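Local coordinates for protein iron transport multicopper oxidase FET3 (PDB 1ZPU) that oxidises ferrous to ferric iron with molecular oxygen, using four bound copper ions, and so supplies iron to the high-affinity uptake permease FTR1, at residues E498-S502 with C503-T507. Residues are numbered along the deposited sequence; the frame is centred on the assembly and turned at random.
Sequences EVCQS and CSVAT. With NAG (2-acetamido-2-deoxy-beta-D-glucopyranose), chain J.
A serine with left-handed backbone angles, Ser-504 at phi 49° and psi 51°, turns the chain out of helix 494-502 and closes it with a Schellman motif. The case illustrates how a helix C-terminus is capped when its last carbonyls run out of helical partners: the chain folds back and offers them its own N-H groups. The carbonyl oxygen Cys-500 O accepts Val-505 N at 3.0 Å, a nearly straight bond (N-H...O angle 176°) that reaches five residues back, and it also receives a weak, bent bond from Cys-503 N. Beside it Ser-504 N reaches Gln-501 O at 3.0 Å, although the donor stands above the carbonyl plane.

Side chains follow the reversal. Cys-503 CB lies beside the carbonyl oxygens of the last turn, 3.2 Å from Val-499 O, and its SG, anti to the backbone N, points away from those oxygens; this side chain also touches Pro-82. The Val-505 side chain touches Phe-77 and Pro-347, with its CG1 loosely alongside Cys-500 SG. That sulfur forms a disulfide with Cys-81, tying the C-terminal segment to a loop of the first plastocyanin-like domain, well away from the annotated copper sites. Ser-502 points its CB bond away from the turn, and its OG shares a hydrogen bond with Ser-87 OG. Glycan sugars lie near Cys-503, Ser-504 and Val-505, and the acetamide methyl C8 of one N-acetylglucosamine is 3.5 Å from Ser-504 O.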
loop_
_atom_site.group_PDB
_atom_site.type_symbol
_atom_site.label_atom_id
_atom_site.label_comp_id
_atom_site.label_asym_id
_atom_site.label_seq_id
_atom_site.Cartn_x
_atom_site.Cartn_y
_atom_site.Cartn_z
ATOM N N GLU A 498 -3.830 -22.237 -15.344
ATOM C CA GLU A 498 -3.580 -23.411 -14.515
ATOM C C GLU A 498 -3.886 -23.138 -13.029
ATOM O O GLU A 498 -4.482 -23.991 -12.361
ATOM C CB GLU A 498 -2.135 -23.876 -14.731
ATOM C CG GLU A 498 -1.551 -24.795 -13.666
ATOM C CD GLU A 498 -1.888 -26.257 -13.885
ATOM O OE1 GLU A 498 -2.330 -26.639 -15.003
ATOM O OE2 GLU A 498 -1.692 -27.028 -12.920
ATOM N N VAL A 499 -3.480 -21.960 -12.536
ATOM C CA VAL A 499 -3.788 -21.499 -11.174
ATOM C C VAL A 499 -5.294 -21.463 -10.943
ATOM O O VAL A 499 -5.780 -21.952 -9.922
ATOM C CB VAL A 499 -3.226 -20.059 -10.889
ATOM C CG1 VAL A 499 -3.618 -19.570 -9.496
ATOM C CG2 VAL A 499 -1.729 -20.012 -11.028
ATOM N N CYS A 500 -6.015 -20.869 -11.894
ATOM C CA CYS A 500 -7.471 -20.750 -11.832
ATOM C C CYS A 500 -8.202 -22.078 -11.784
ATOM O O CYS A 500 -9.046 -22.264 -10.920
ATOM C CB CYS A 500 -7.998 -19.901 -12.984
ATOM S SG CYS A 500 -8.177 -18.169 -12.560
ATOM N N GLN A 501 -7.882 -22.994 -12.700
ATOM C CA GLN A 501 -8.513 -24.323 -12.718
ATOM C C GLN A 501 -8.241 -25.065 -11.416
ATOM O O GLN A 501 -9.128 -25.730 -10.881
ATOM C CB GLN A 501 -8.014 -25.185 -13.882
ATOM C CG GLN A 501 -8.395 -24.699 -15.251
ATOM C CD GLN A 501 -7.388 -25.136 -16.290
ATOM O OE1 GLN A 501 -6.235 -24.698 -16.270
ATOM N NE2 GLN A 501 -7.815 -26.014 -17.207
ATOM N N SER A 502 -7.009 -24.951 -10.929
ATOM C CA SER A 502 -6.573 -25.612 -9.714
ATOM C C SER A 502 -7.314 -25.047 -8.502
ATOM O O SER A 502 -7.425 -25.700 -7.463
ATOM C CB SER A 502 -5.066 -25.392 -9.556
ATOM O OG SER A 502 -4.450 -26.424 -8.812
ATOM N N CYS A 503 -7.812 -23.824 -8.662
ATOM C CA CYS A 503 -8.527 -23.081 -7.624
ATOM C C CYS A 503 -10.041 -23.238 -7.761
ATOM O O CYS A 503 -10.800 -22.784 -6.897
ATOM C CB CYS A 503 -8.176 -21.607 -7.758
ATOM S SG CYS A 503 -8.713 -20.563 -6.404
ATOM N N SER A 504 -10.460 -23.883 -8.854
ATOM C CA SER A 504 -11.861 -23.933 -9.295
ATOM C C SER A 504 -12.538 -22.547 -9.341
ATOM O O SER A 504 -13.611 -22.340 -8.775
ATOM C CB SER A 504 -12.669 -24.926 -8.450
ATOM O OG SER A 504 -12.106 -26.224 -8.509
ATOM N N VAL A 505 -11.876 -21.604 -10.010
ATOM C CA VAL A 505 -12.394 -20.255 -10.274
ATOM C C VAL A 505 -12.462 -20.074 -11.792
ATOM O O VAL A 505 -11.478 -20.332 -12.505
ATOM C CB VAL A 505 -11.470 -19.154 -9.670
ATOM C CG1 VAL A 505 -11.892 -17.756 -10.131
ATOM C CG2 VAL A 505 -11.457 -19.230 -8.150
ATOM N N ALA A 506 -13.611 -19.633 -12.290
ATOM C CA ALA A 506 -13.813 -19.528 -13.734
ATOM C C ALA A 506 -13.044 -18.365 -14.368
ATOM O O ALA A 506 -12.646 -17.416 -13.689
ATOM C CB ALA A 506 -15.299 -19.416 -14.057
ATOM N N THR A 507 -12.834 -18.476 -15.680
ATOM C CA THR A 507 -12.453 -17.345 -16.528
ATOM C C THR A 507 -13.540 -17.093 -17.596
ATOM O O THR A 507 -13.359 -17.382 -18.786
ATOM C CB THR A 507 -11.084 -17.525 -17.191
ATOM O OG1 THR A 507 -10.946 -16.524 -18.208
ATOM C CG2 THR A 507 -10.929 -18.946 -17.820
HETATM C C1 NAG J . -14.645 -19.870 -2.550
HETATM C C2 NAG J . -15.732 -20.859 -2.937
HETATM C C3 NAG J . -16.955 -20.122 -3.504
HETATM C C4 NAG J . -17.373 -18.971 -2.565
HETATM C C5 NAG J . -16.155 -18.138 -2.146
HETATM C C6 NAG J . -16.458 -16.985 -1.180
HETATM C C7 NAG J . -14.875 -22.053 -5.027
HETATM C C8 NAG J . -14.941 -20.852 -5.944
HETATM N N2 NAG J . -15.174 -21.954 -3.723
HETATM O O3 NAG J . -18.026 -21.026 -3.728
HETATM O O4 NAG J . -18.360 -18.154 -3.168
HETATM O O5 NAG J . -15.202 -19.011 -1.580
HETATM O O6 NAG J . -15.315 -16.676 -0.388
HETATM O O7 NAG J . -14.547 -23.151 -5.496
#